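Local coordinates for protein Exo-beta-1,4-mannosidase (Rhizomucor miehei, PDB 4LYP) that probably removes terminal beta-mannosyl residues from mannosides and manno-oligosaccharides, as a family 5 glycoside hydrolase that also shows transglycosylation activity, at residues C292-N296 / G419-V423; Y300-P305 / M340-W345. All blocks are in the same frame, centred on the assembly; numbering follows the deposited sequence. Where two conformers were deposited one is given.

Contact 1: residues C292-N296 / G419-V423; sequences CWVEN and GWYSV. With GAI (guanidine), chain C.
The hydroxyl of Tyr421 meets the side-chain amide of Asn296 in a short hydrogen bond, OH giving its proton to OD1 at 2.6 Å. Amide and phenol lie nearly coplanar, their planes 13° apart, and OD1 sits at the edge of the ring. The same hydroxyl accepts a proton from a water that in turn takes the backbone N-H of Glu295, so two partners fix its direction. Trp293 approaches over one face of the phenol: its CZ3 lies 3.2 Å from Tyr421 CE2, a tight fit between rings whose planes are inclined by 36°. Trp420 CD2 lies over the opposite face toward the rim, which leaves the phenol held between two indoles. The chain of Glu295 is fully extended (chi1 178°) and spans the gap to the indole edge of Trp420, where NE1 donates to OE1 at 2.9 Å. The nitrogen points in its own ring plane but meets the carboxylate from above. The other oxygen, OE2, forms a salt bridge with Lys354. Further out, Trp293 NE1 is hydrogen-bonded to Glu337, while Asn296 ND2, 3.3 Å from N3 of a bound guanidine, hydrogen-bonds to TRS, probably from the crystallisation liquor. Trp293 and Asn296 share that guanidine pocket with Trp153, Glu238 and Glu416. Such an aromatic and amide lining is consistent with the sugar-binding cleft of a family 5 TIM barrel.

Contact 2: residues Y300-P305 / M340-W345; sequences YDPADP and MARDAW
Met340 reaches Tyr300 with nearly the whole of its side chain. From CB the chain runs out extended, and CG comes 3.7 Å from Tyr300 CE2. SD follows obliquely above the phenol, 3.7 Å from Tyr300 CZ, a Met-aromatic contact. A bend at chi3 (-77°) then carries CE over the centre of the ring, 3.6 Å from the Tyr300 centroid, as a CH-pi contact. Pro302 N backs the other face of the phenol. At its rim, Tyr300 OH is hydrogen-bonded to His363 ND1 and also shares a water with the carbonyl O of Arg342.

Beyond the ring, Pro302 CB rests on Ala341 CB at 3.8 Å. Pro302 O takes a weak, bent hydrogen bond from Trp345 N, and Ala303 O receives a CA-H...O contact from Trp345 CA. Pro305 CB meets the indole at CE3. The turn that presents these carbonyls, Asp301 to Asp304, is type I, and an Asx turn from Asp301 OD1 to Ala303 N braces it. Apolar surfaces and carbonyl groups therefore do most of the joining, with no salt bridge between the segments; the guanidinium of Arg342 turns away, NE to the carbonyl O of Thr359 and NH1 in a salt bridge to Asp427.

Contacts 1 and 2 lie about 10 Å apart, centre to centre, and touch directly. Along the chain the order is 292-296, 300-305, 340-345 and 419-423, which places contact 2 between the two halves of contact 1. The first two segments belong to the loop joining strand 288-292 to helix 308-329; the third follows strand 333-338, the parallel neighbour of 288-292, and the last follows strand 386-394 and runs into strand 423-424. Pro302 and Ala341 of contact 2 both pack on the Glu295 carboxylate of contact 1. Successive barrel loops are thus packed together from the guanidine pocket out toward the periphery, with about 13 Å between the nearest atoms of that guanidine and the Ala341 side chain.

Contact 1: residues C292-N296 / G419-V423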
loop_
_atom_site.group_PDB
_atom_site.type_symbol
_atom_site.label_atom_id
_atom_site.label_comp_id
_atom_site.label_asym_id
_atom_site.label_seq_id
_atom_site.Cartn_x
_atom_site.Cartn_y
_atom_site.Cartn_z
ATOM N N CYS A 292 3.984 5.342 8.337
ATOM C CA CYS A 292 4.407 5.541 9.710
ATOM C C CYS A 292 4.207 4.249 10.509
ATOM O O CYS A 292 3.036 3.770 10.636
ATOM C CB CYS A 292 3.581 6.677 10.338
ATOM S SG CYS A 292 4.139 6.984 12.066
ATOM N N TRP A 293 5.306 3.679 11.019
ATOM C CA TRP A 293 5.306 2.354 11.672
ATOM C C TRP A 293 5.979 2.341 13.002
ATOM O O TRP A 293 7.131 1.948 13.137
ATOM C CB TRP A 293 5.887 1.318 10.711
ATOM C CG TRP A 293 4.970 1.039 9.557
ATOM C CD1 TRP A 293 5.117 1.306 8.236
ATOM C CD2 TRP A 293 3.679 0.423 9.724
ATOM N NE1 TRP A 293 3.958 0.921 7.526
ATOM C CE2 TRP A 293 3.098 0.378 8.457
ATOM C CE3 TRP A 293 2.973 -0.084 10.838
ATOM C CZ2 TRP A 293 1.850 -0.220 8.257
ATOM C CZ3 TRP A 293 1.738 -0.636 10.657
ATOM C CH2 TRP A 293 1.167 -0.664 9.371
ATOM N N VAL A 294 5.241 2.777 14.049
ATOM C CA VAL A 294 5.879 2.977 15.336
ATOM C C VAL A 294 6.433 1.676 15.953
ATOM O O VAL A 294 7.513 1.699 16.568
ATOM C CB VAL A 294 4.992 3.763 16.314
ATOM C CG1 VAL A 294 4.962 5.234 15.927
ATOM C CG2 VAL A 294 3.601 3.132 16.514
ATOM N N GLU A 295 5.734 0.543 15.857
ATOM C CA GLU A 295 6.284 -0.668 16.475
ATOM C C GLU A 295 7.509 -1.136 15.674
ATOM O O GLU A 295 8.551 -1.441 16.259
ATOM C CB GLU A 295 5.217 -1.768 16.534
ATOM C CG GLU A 295 5.735 -3.064 17.129
ATOM C CD GLU A 295 4.726 -4.163 17.300
ATOM O OE1 GLU A 295 3.508 -3.919 17.090
ATOM O OE2 GLU A 295 5.140 -5.263 17.625
ATOM N N ASN A 296 7.421 -1.147 14.332
ATOM C CA ASN A 296 8.513 -1.654 13.534
ATOM C C ASN A 296 9.765 -0.856 13.770
ATOM O O ASN A 296 10.873 -1.404 13.716
ATOM C CB ASN A 296 8.174 -1.504 12.033
ATOM C CG ASN A 296 6.860 -2.183 11.633
ATOM O OD1 ASN A 296 5.844 -1.944 12.269
ATOM N ND2 ASN A 296 6.891 -2.957 10.586
ATOM N N GLY A 419 -2.816 -11.375 11.536
ATOM C CA GLY A 419 -3.567 -10.630 12.521
ATOM C C GLY A 419 -2.809 -9.569 13.255
ATOM O O GLY A 419 -3.370 -8.936 14.163
ATOM N N TRP A 420 -1.557 -9.273 12.886
ATOM C CA TRP A 420 -0.815 -8.212 13.560
ATOM C C TRP A 420 -1.539 -6.852 13.486
ATOM O O TRP A 420 -1.809 -6.241 14.537
ATOM C CB TRP A 420 0.591 -8.127 12.975
ATOM C CG TRP A 420 1.570 -7.232 13.657
ATOM C CD1 TRP A 420 1.453 -6.629 14.922
ATOM C CD2 TRP A 420 2.842 -6.829 13.147
ATOM N NE1 TRP A 420 2.593 -5.908 15.200
ATOM C CE2 TRP A 420 3.452 -6.011 14.134
ATOM C CE3 TRP A 420 3.536 -7.059 11.950
ATOM C CZ2 TRP A 420 4.738 -5.454 13.971
ATOM C CZ3 TRP A 420 4.804 -6.482 11.790
ATOM C CH2 TRP A 420 5.382 -5.708 12.759
ATOM N N TYR A 421 -1.829 -6.411 12.271
ATOM C CA TYR A 421 -2.306 -5.043 12.061
ATOM C C TYR A 421 -3.709 -5.032 11.431
ATOM O O TYR A 421 -4.325 -3.949 11.368
ATOM C CB TYR A 421 -1.326 -4.303 11.122
ATOM C CG TYR A 421 0.008 -3.955 11.770
ATOM C CD1 TYR A 421 0.026 -3.406 13.034
ATOM C CD2 TYR A 421 1.191 -4.124 11.090
ATOM C CE1 TYR A 421 1.244 -2.964 13.602
ATOM C CE2 TYR A 421 2.383 -3.673 11.615
ATOM C CZ TYR A 421 2.386 -3.070 12.861
ATOM O OH TYR A 421 3.545 -2.529 13.445
ATOM N N SER A 422 -4.251 -6.177 10.988
ATOM C CA SER A 422 -5.573 -6.181 10.290
ATOM C C SER A 422 -6.595 -5.477 11.091
ATOM O O SER A 422 -6.763 -5.657 12.300
ATOM C CB SER A 422 -6.008 -7.615 10.112
ATOM O OG SER A 422 -5.318 -8.287 9.061
ATOM N N VAL A 423 -7.436 -4.740 10.347
ATOM C CA VAL A 423 -8.717 -4.228 10.870
ATOM C C VAL A 423 -9.784 -5.158 10.358
ATOM O O VAL A 423 -10.048 -5.246 9.160
ATOM C CB VAL A 423 -8.987 -2.804 10.329
ATOM C CG1 VAL A 423 -10.376 -2.318 10.788
ATOM C CG2 VAL A 423 -7.945 -1.789 10.821
HETATM C C GAI C . 7.663 -2.347 6.601
HETATM N N1 GAI C . 6.814 -1.372 6.279
HETATM N N2 GAI C . 8.885 -2.236 6.055
HETATM N N3 GAI C . 7.337 -3.369 7.311
HETATM O O HOH W 1 2.983 -0.069 14.724
#

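Contact 2: residues Y300-P305 / M340-W345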
loop_
_atom_site.group_PDB
_atom_site.type_symbol
_atom_site.label_atom_id
_atom_site.label_comp_id
_atom_site.label_asym_id
_atom_site.label_seq_id
_atom_site.Cartn_x
_atom_site.Cartn_y
_atom_site.Cartn_z
ATOM N N TYR A 300 7.303 2.118 19.721
ATOM C CA TYR A 300 6.136 1.660 20.483
ATOM C C TYR A 300 6.238 0.192 20.717
ATOM O O TYR A 300 6.486 -0.575 19.778
ATOM C CB TYR A 300 4.873 1.953 19.633
ATOM C CG TYR A 300 3.596 1.443 20.259
ATOM C CD1 TYR A 300 3.046 2.019 21.406
ATOM C CD2 TYR A 300 2.923 0.341 19.681
ATOM C CE1 TYR A 300 1.873 1.531 21.932
ATOM C CE2 TYR A 300 1.721 -0.128 20.224
ATOM C CZ TYR A 300 1.216 0.460 21.314
ATOM O OH TYR A 300 0.062 -0.038 21.901
ATOM N N ASP A 301 6.054 -0.223 21.959
ATOM C CA ASP A 301 6.009 -1.626 22.321
ATOM C C ASP A 301 4.544 -1.896 22.693
ATOM O O ASP A 301 4.036 -1.386 23.701
ATOM C CB ASP A 301 6.890 -1.806 23.539
ATOM C CG ASP A 301 6.796 -3.230 24.109
ATOM O OD1 ASP A 301 6.096 -4.077 23.518
ATOM O OD2 ASP A 301 7.626 -3.553 24.984
ATOM N N PRO A 302 3.816 -2.694 21.897
ATOM C CA PRO A 302 2.401 -2.926 22.209
ATOM C C PRO A 302 2.203 -3.745 23.453
ATOM O O PRO A 302 1.044 -3.864 23.919
ATOM C CB PRO A 302 1.901 -3.677 20.962
ATOM C CG PRO A 302 3.094 -4.406 20.440
ATOM C CD PRO A 302 4.286 -3.412 20.690
ATOM N N ALA A 303 3.243 -4.338 24.048
ATOM C CA ALA A 303 3.128 -5.058 25.274
ATOM C C ALA A 303 3.294 -4.156 26.500
ATOM O O ALA A 303 3.119 -4.603 27.625
ATOM C CB ALA A 303 4.124 -6.220 25.288
ATOM N N ASP A 304 3.602 -2.879 26.295
ATOM C CA ASP A 304 3.848 -1.900 27.386
ATOM C C ASP A 304 2.529 -1.164 27.665
ATOM O O ASP A 304 2.063 -0.446 26.755
ATOM C CB ASP A 304 4.817 -0.865 26.824
ATOM C CG ASP A 304 5.805 -0.374 27.823
ATOM O OD1 ASP A 304 6.301 -1.228 28.609
ATOM O OD2 ASP A 304 6.208 0.811 27.731
ATOM N N PRO A 305 1.913 -1.343 28.828
ATOM C CA PRO A 305 0.630 -0.649 29.070
ATOM C C PRO A 305 0.787 0.870 28.984
ATOM O O PRO A 305 -0.241 1.522 28.728
ATOM C CB PRO A 305 0.232 -1.060 30.508
ATOM C CG PRO A 305 1.512 -1.578 31.078
ATOM C CD PRO A 305 2.288 -2.175 30.008
ATOM N N MET A 340 -1.230 -0.109 13.939
ATOM C CA MET A 340 -0.848 -0.446 15.320
ATOM C C MET A 340 -1.463 -1.810 15.648
ATOM O O MET A 340 -2.535 -2.156 15.155
ATOM C CB MET A 340 -1.295 0.658 16.277
ATOM C CG MET A 340 -0.983 0.380 17.713
ATOM S SD MET A 340 -1.212 1.804 18.816
ATOM C CE MET A 340 0.285 2.750 18.452
ATOM N N ALA A 341 -0.731 -2.515 16.519
ATOM C CA ALA A 341 -1.111 -3.839 17.004
ATOM C C ALA A 341 -2.313 -3.748 17.951
ATOM O O ALA A 341 -2.711 -2.681 18.438
ATOM C CB ALA A 341 0.069 -4.432 17.756
ATOM N N ARG A 342 -2.855 -4.933 18.235
ATOM C CA ARG A 342 -3.910 -5.091 19.268
ATOM C C ARG A 342 -3.272 -4.952 20.626
ATOM O O ARG A 342 -2.062 -4.774 20.780
ATOM C CB ARG A 342 -4.618 -6.414 19.073
ATOM C CG ARG A 342 -5.038 -6.704 17.600
ATOM C CD ARG A 342 -5.923 -7.916 17.424
ATOM N NE ARG A 342 -7.354 -7.660 17.692
ATOM C CZ ARG A 342 -8.183 -7.185 16.780
ATOM N NH1 ARG A 342 -9.502 -7.101 17.111
ATOM N NH2 ARG A 342 -7.783 -6.769 15.573
ATOM N N ASP A 343 -4.138 -5.008 21.671
ATOM C CA ASP A 343 -3.712 -4.701 23.050
ATOM C C ASP A 343 -2.907 -5.810 23.752
ATOM O O ASP A 343 -3.321 -6.379 24.777
ATOM C CB ASP A 343 -4.943 -4.390 23.920
ATOM C CG ASP A 343 -5.595 -3.038 23.669
ATOM O OD1 ASP A 343 -4.937 -2.100 23.088
ATOM O OD2 ASP A 343 -6.729 -2.849 24.147
ATOM N N ALA A 344 -1.718 -6.123 23.209
ATOM C CA ALA A 344 -0.824 -7.148 23.734
ATOM C C ALA A 344 -0.537 -6.930 25.205
ATOM O O ALA A 344 -0.365 -7.904 25.978
ATOM C CB ALA A 344 0.488 -7.175 22.951
ATOM N N TRP A 345 -0.487 -5.664 25.636
ATOM C CA TRP A 345 -0.188 -5.280 26.994
ATOM C C TRP A 345 -1.168 -5.806 28.016
ATOM O O TRP A 345 -0.855 -5.807 29.212
ATOM C CB TRP A 345 -0.051 -3.734 27.076
ATOM C CG TRP A 345 -1.340 -3.042 26.633
ATOM C CD1 TRP A 345 -1.650 -2.599 25.367
ATOM C CD2 TRP A 345 -2.496 -2.765 27.448
ATOM N NE1 TRP A 345 -2.900 -2.063 25.324
ATOM C CE2 TRP A 345 -3.470 -2.155 26.580
ATOM C CE3 TRP A 345 -2.820 -2.949 28.831
ATOM C CZ2 TRP A 345 -4.756 -1.729 27.002
ATOM C CZ3 TRP A 345 -4.092 -2.500 29.263
ATOM C CH2 TRP A 345 -5.043 -1.915 28.370
HETATM O O HOH W 2 -1.663 -2.229 21.971
#